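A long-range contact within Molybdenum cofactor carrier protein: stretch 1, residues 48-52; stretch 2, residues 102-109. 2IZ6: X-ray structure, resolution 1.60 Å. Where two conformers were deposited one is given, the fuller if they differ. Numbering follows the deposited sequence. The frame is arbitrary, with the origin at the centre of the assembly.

Stretch 1, residues 48-52: LLTGG
Stretch 2 102-109: NINALSSN

Residues that touch here are at least 52 apart in sequence, and the two stretches meet by packing alone: no hydrogen bond crosses between them, and 234 Å² is buried in total. Stretch 1 is the end of a strand, extended through Gly 51. Stretch 2 is an irregular loop that supplies its own polar bonds.

Leu 48 (phi/psi -91/133, chi t, p) is buried but out of reach of the loop. Leu 49 (-121/121) is the most covered residue of stretch 1. Its CA-to-CB bond points toward the loop, and the t, p rotamer (175°, 67°) places Leu 49 CD2 3.6 Å from Ile 103 O, 3.7 Å from Asn 104 O and 3.8 Å from Ser 107 CB. The CA of Leu 49 is 7.2 Å from the CA of Ser 108, leaving room for a leucine between the backbones.

The loop around that methyl is held by its own bonds. Ile 103 (-119/28) leads into Asn 104 with positive phi (44/44), whose N donates to Asn 102 OD1 at 2.8 Å. Residues 105-107 then take helical angles. Asn 104 O accepts from Ser 107 N at 3.0 Å and Ser 107 OG (chi1 m) at 2.7 Å; Ala 105 O likewise accepts from Ser 108 N at 2.9 Å and Ser 108 OG (chi1 p) at 2.6 Å. Asn 104 O thus has its donors within the loop, while Leu 49 CD2 packs against it without a polar bond.

The CA-to-CB bond of Thr 50 (-157/-179, chi1 t) points away, in the usual alternation of a strand, and the residue offers backbone: Thr 50 C lies 3.9 Å from Ile 103 CG2. At Gly 51 (-67/143) the two stretches come closer, Gly 51 CA to Ile 103 CA 5.8 Å. Ile 103, its CA-to-CB bond toward the strand and chi p, t (66°, 165°), sets its CG2 3.6 Å from Gly 51 N. Gly 52 (-100/4) leaves the strand and makes no contact.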

ATOM      1  N   LEU A  48     -22.171   6.164   1.956  1.00 22.76           N
ATOM      2  CA  LEU A  48     -21.087   7.102   2.186  1.00 23.21           C
ATOM      3  C   LEU A  48     -19.810   6.345   2.496  1.00 20.75           C
ATOM      4  O   LEU A  48     -19.815   5.530   3.407  1.00 22.67           O
ATOM      5  CB  LEU A  48     -21.443   7.947   3.370  1.00 23.56           C
ATOM      6  CG  LEU A  48     -20.366   8.915   3.948  1.00 25.07           C
ATOM      7  CD1 LEU A  48     -20.038   9.947   2.887  1.00 27.59           C
ATOM      8  CD2 LEU A  48     -20.801   9.617   5.255  1.00 27.69           C
ATOM      9  N   LEU A  49     -18.728   6.737   1.835  1.00 21.68           N
ATOM     10  CA  LEU A  49     -17.403   6.193   2.066  1.00 22.47           C
ATOM     11  C   LEU A  49     -16.540   7.358   2.454  1.00 22.99           C
ATOM     12  O   LEU A  49     -16.441   8.335   1.704  1.00 24.08           O
ATOM     13  CB  LEU A  49     -16.878   5.578   0.748  1.00 21.92           C
ATOM     14  CG  LEU A  49     -15.445   5.047   0.731  1.00 23.44           C
ATOM     15  CD1 LEU A  49     -15.287   3.886   1.578  0.50 24.22           C
ATOM     16  CD2 LEU A  49     -15.055   4.548  -0.688  0.50 27.76           C
ATOM     17  N   THR A  50     -15.921   7.324   3.649  1.00 23.67           N
ATOM     18  CA  THR A  50     -15.074   8.414   4.106  1.00 23.74           C
ATOM     19  C   THR A  50     -14.086   7.906   5.149  1.00 24.04           C
ATOM     20  O   THR A  50     -14.036   6.716   5.426  1.00 22.13           O
ATOM     21  CB  THR A  50     -15.933   9.634   4.595  1.00 26.20           C
ATOM     22  OG1 THR A  50     -15.138  10.804   4.788  1.00 26.85           O
ATOM     23  CG2 THR A  50     -16.624   9.306   5.860  1.00 29.08           C
ATOM     24  N   GLY A  51     -13.257   8.802   5.662  1.00 24.08           N
ATOM     25  CA  GLY A  51     -12.340   8.439   6.743  1.00 25.39           C
ATOM     26  C   GLY A  51     -13.085   8.127   8.018  1.00 27.52           C
ATOM     27  O   GLY A  51     -14.123   8.759   8.298  1.00 29.04           O
ATOM     28  N   GLY A  52     -12.606   7.153   8.779  1.00 28.07           N
ATOM     29  CA  GLY A  52     -13.379   6.624   9.922  1.00 30.93           C
ATOM     30  C   GLY A  52     -12.979   7.136  11.274  1.00 33.63           C
ATOM     31  O   GLY A  52     -13.558   6.704  12.285  1.00 32.69           O
ATOM     32  N   ASN A 102      -5.792   7.671   2.850  1.00 37.47           N
ATOM     33  CA  ASN A 102      -6.382   6.669   1.988  1.00 37.34           C
ATOM     34  C   ASN A 102      -7.747   6.275   2.535  1.00 37.15           C
ATOM     35  O   ASN A 102      -7.824   5.851   3.713  1.00 39.60           O
ATOM     36  CB  ASN A 102      -5.536   5.392   1.956  1.00 37.54           C
ATOM     37  CG  ASN A 102      -5.727   4.612   0.697  1.00 38.46           C
ATOM     38  OD1 ASN A 102      -6.843   4.527   0.152  1.00 35.99           O
ATOM     39  ND2 ASN A 102      -4.593   4.120   0.140  1.00 39.78           N
ATOM     40  N   ILE A 103      -8.782   6.454   1.721  1.00 35.73           N
ATOM     41  CA  ILE A 103     -10.114   5.956   2.045  1.00 35.31           C
ATOM     42  C   ILE A 103     -10.589   4.936   0.996  1.00 34.53           C
ATOM     43  O   ILE A 103     -11.765   4.731   0.787  1.00 35.25           O
ATOM     44  CB  ILE A 103     -11.084   7.149   2.219  1.00 34.89           C
ATOM     45  CG1 ILE A 103     -11.292   7.912   0.894  1.00 35.38           C
ATOM     46  CG2 ILE A 103     -10.579   8.003   3.381  1.00 35.73           C
ATOM     47  CD1 ILE A 103     -12.588   8.932   0.879  1.00 34.97           C
ATOM     48  N   ASN A 104      -9.645   4.235   0.370  1.00 32.57           N
ATOM     49  CA  ASN A 104      -9.991   3.396  -0.772  1.00 31.71           C
ATOM     50  C   ASN A 104     -10.961   4.108  -1.763  1.00 30.41           C
ATOM     51  O   ASN A 104     -11.935   3.541  -2.294  1.00 30.77           O
ATOM     52  CB  ASN A 104     -10.559   2.030  -0.265  1.00 30.86           C
ATOM     53  CG  ASN A 104      -9.457   1.127   0.350  1.00 31.11           C
ATOM     54  OD1 ASN A 104      -8.277   1.293   0.118  1.00 35.86           O
ATOM     55  ND2 ASN A 104      -9.865   0.159   1.105  1.00 29.54           N
ATOM     56  N   ALA A 105     -10.673   5.367  -2.038  1.00 30.98           N
ATOM     57  CA  ALA A 105     -11.562   6.201  -2.846  1.00 31.78           C
ATOM     58  C   ALA A 105     -11.884   5.702  -4.226  1.00 33.23           C
ATOM     59  O   ALA A 105     -12.894   6.126  -4.747  1.00 34.78           O
ATOM     60  CB  ALA A 105     -10.941   7.595  -2.941  1.00 33.66           C
ATOM     61  N   LEU A 106     -10.989   4.913  -4.882  1.00 31.73           N
ATOM     62  CA  LEU A 106     -11.269   4.209  -6.196  1.00 30.89           C
ATOM     63  C   LEU A 106     -12.580   3.340  -6.150  1.00 29.58           C
ATOM     64  O   LEU A 106     -13.078   2.880  -7.169  1.00 29.99           O
ATOM     65  CB  LEU A 106     -10.084   3.331  -6.672  1.00 32.58           C
ATOM     66  CG  LEU A 106      -8.674   3.807  -7.156  1.00 37.72           C
ATOM     67  CD1 LEU A 106      -7.830   2.661  -7.585  1.00 38.16           C
ATOM     68  CD2 LEU A 106      -8.780   4.814  -8.305  1.00 43.05           C
ATOM     69  N   SER A 107     -13.092   3.076  -4.971  1.00 28.72           N
ATOM     70  CA  SER A 107     -14.314   2.371  -4.780  1.00 28.66           C
ATOM     71  C   SER A 107     -15.515   3.260  -5.075  1.00 28.13           C
ATOM     72  O   SER A 107     -16.593   2.760  -5.298  1.00 31.30           O
ATOM     73  CB  SER A 107     -14.429   1.894  -3.331  1.00 28.70           C
ATOM     74  OG  SER A 107     -13.216   1.261  -2.879  1.00 29.99           O
ATOM     75  N   SER A 108     -15.308   4.557  -4.918  1.00 28.18           N
ATOM     76  CA  SER A 108     -16.453   5.476  -5.065  0.50 27.78           C
ATOM     77  C   SER A 108     -16.820   5.747  -6.507  1.00 28.19           C
ATOM     78  O   SER A 108     -15.982   5.800  -7.397  1.00 31.22           O
ATOM     79  CB  SER A 108     -16.163   6.783  -4.380  0.50 26.80           C
ATOM     80  OG  SER A 108     -15.136   7.436  -5.081  0.50 25.90           O
ATOM     81  N   ASN A 109     -18.118   5.965  -6.771  1.00 25.80           N
ATOM     82  CA  ASN A 109     -18.579   6.373  -8.097  1.00 27.33           C
ATOM     83  C   ASN A 109     -18.250   7.842  -8.423  1.00 27.17           C
ATOM     84  O   ASN A 109     -17.919   8.256  -9.509  1.00 25.44           O
ATOM     85  CB  ASN A 109     -20.091   6.206  -8.188  1.00 28.54           C
ATOM     86  CG  ASN A 109     -20.520   4.791  -8.169  1.00 32.41           C
ATOM     87  OD1 ASN A 109     -20.537   4.142  -9.214  1.00 41.45           O
ATOM     88  ND2 ASN A 109     -20.799   4.266  -7.015  1.00 28.38           N
TER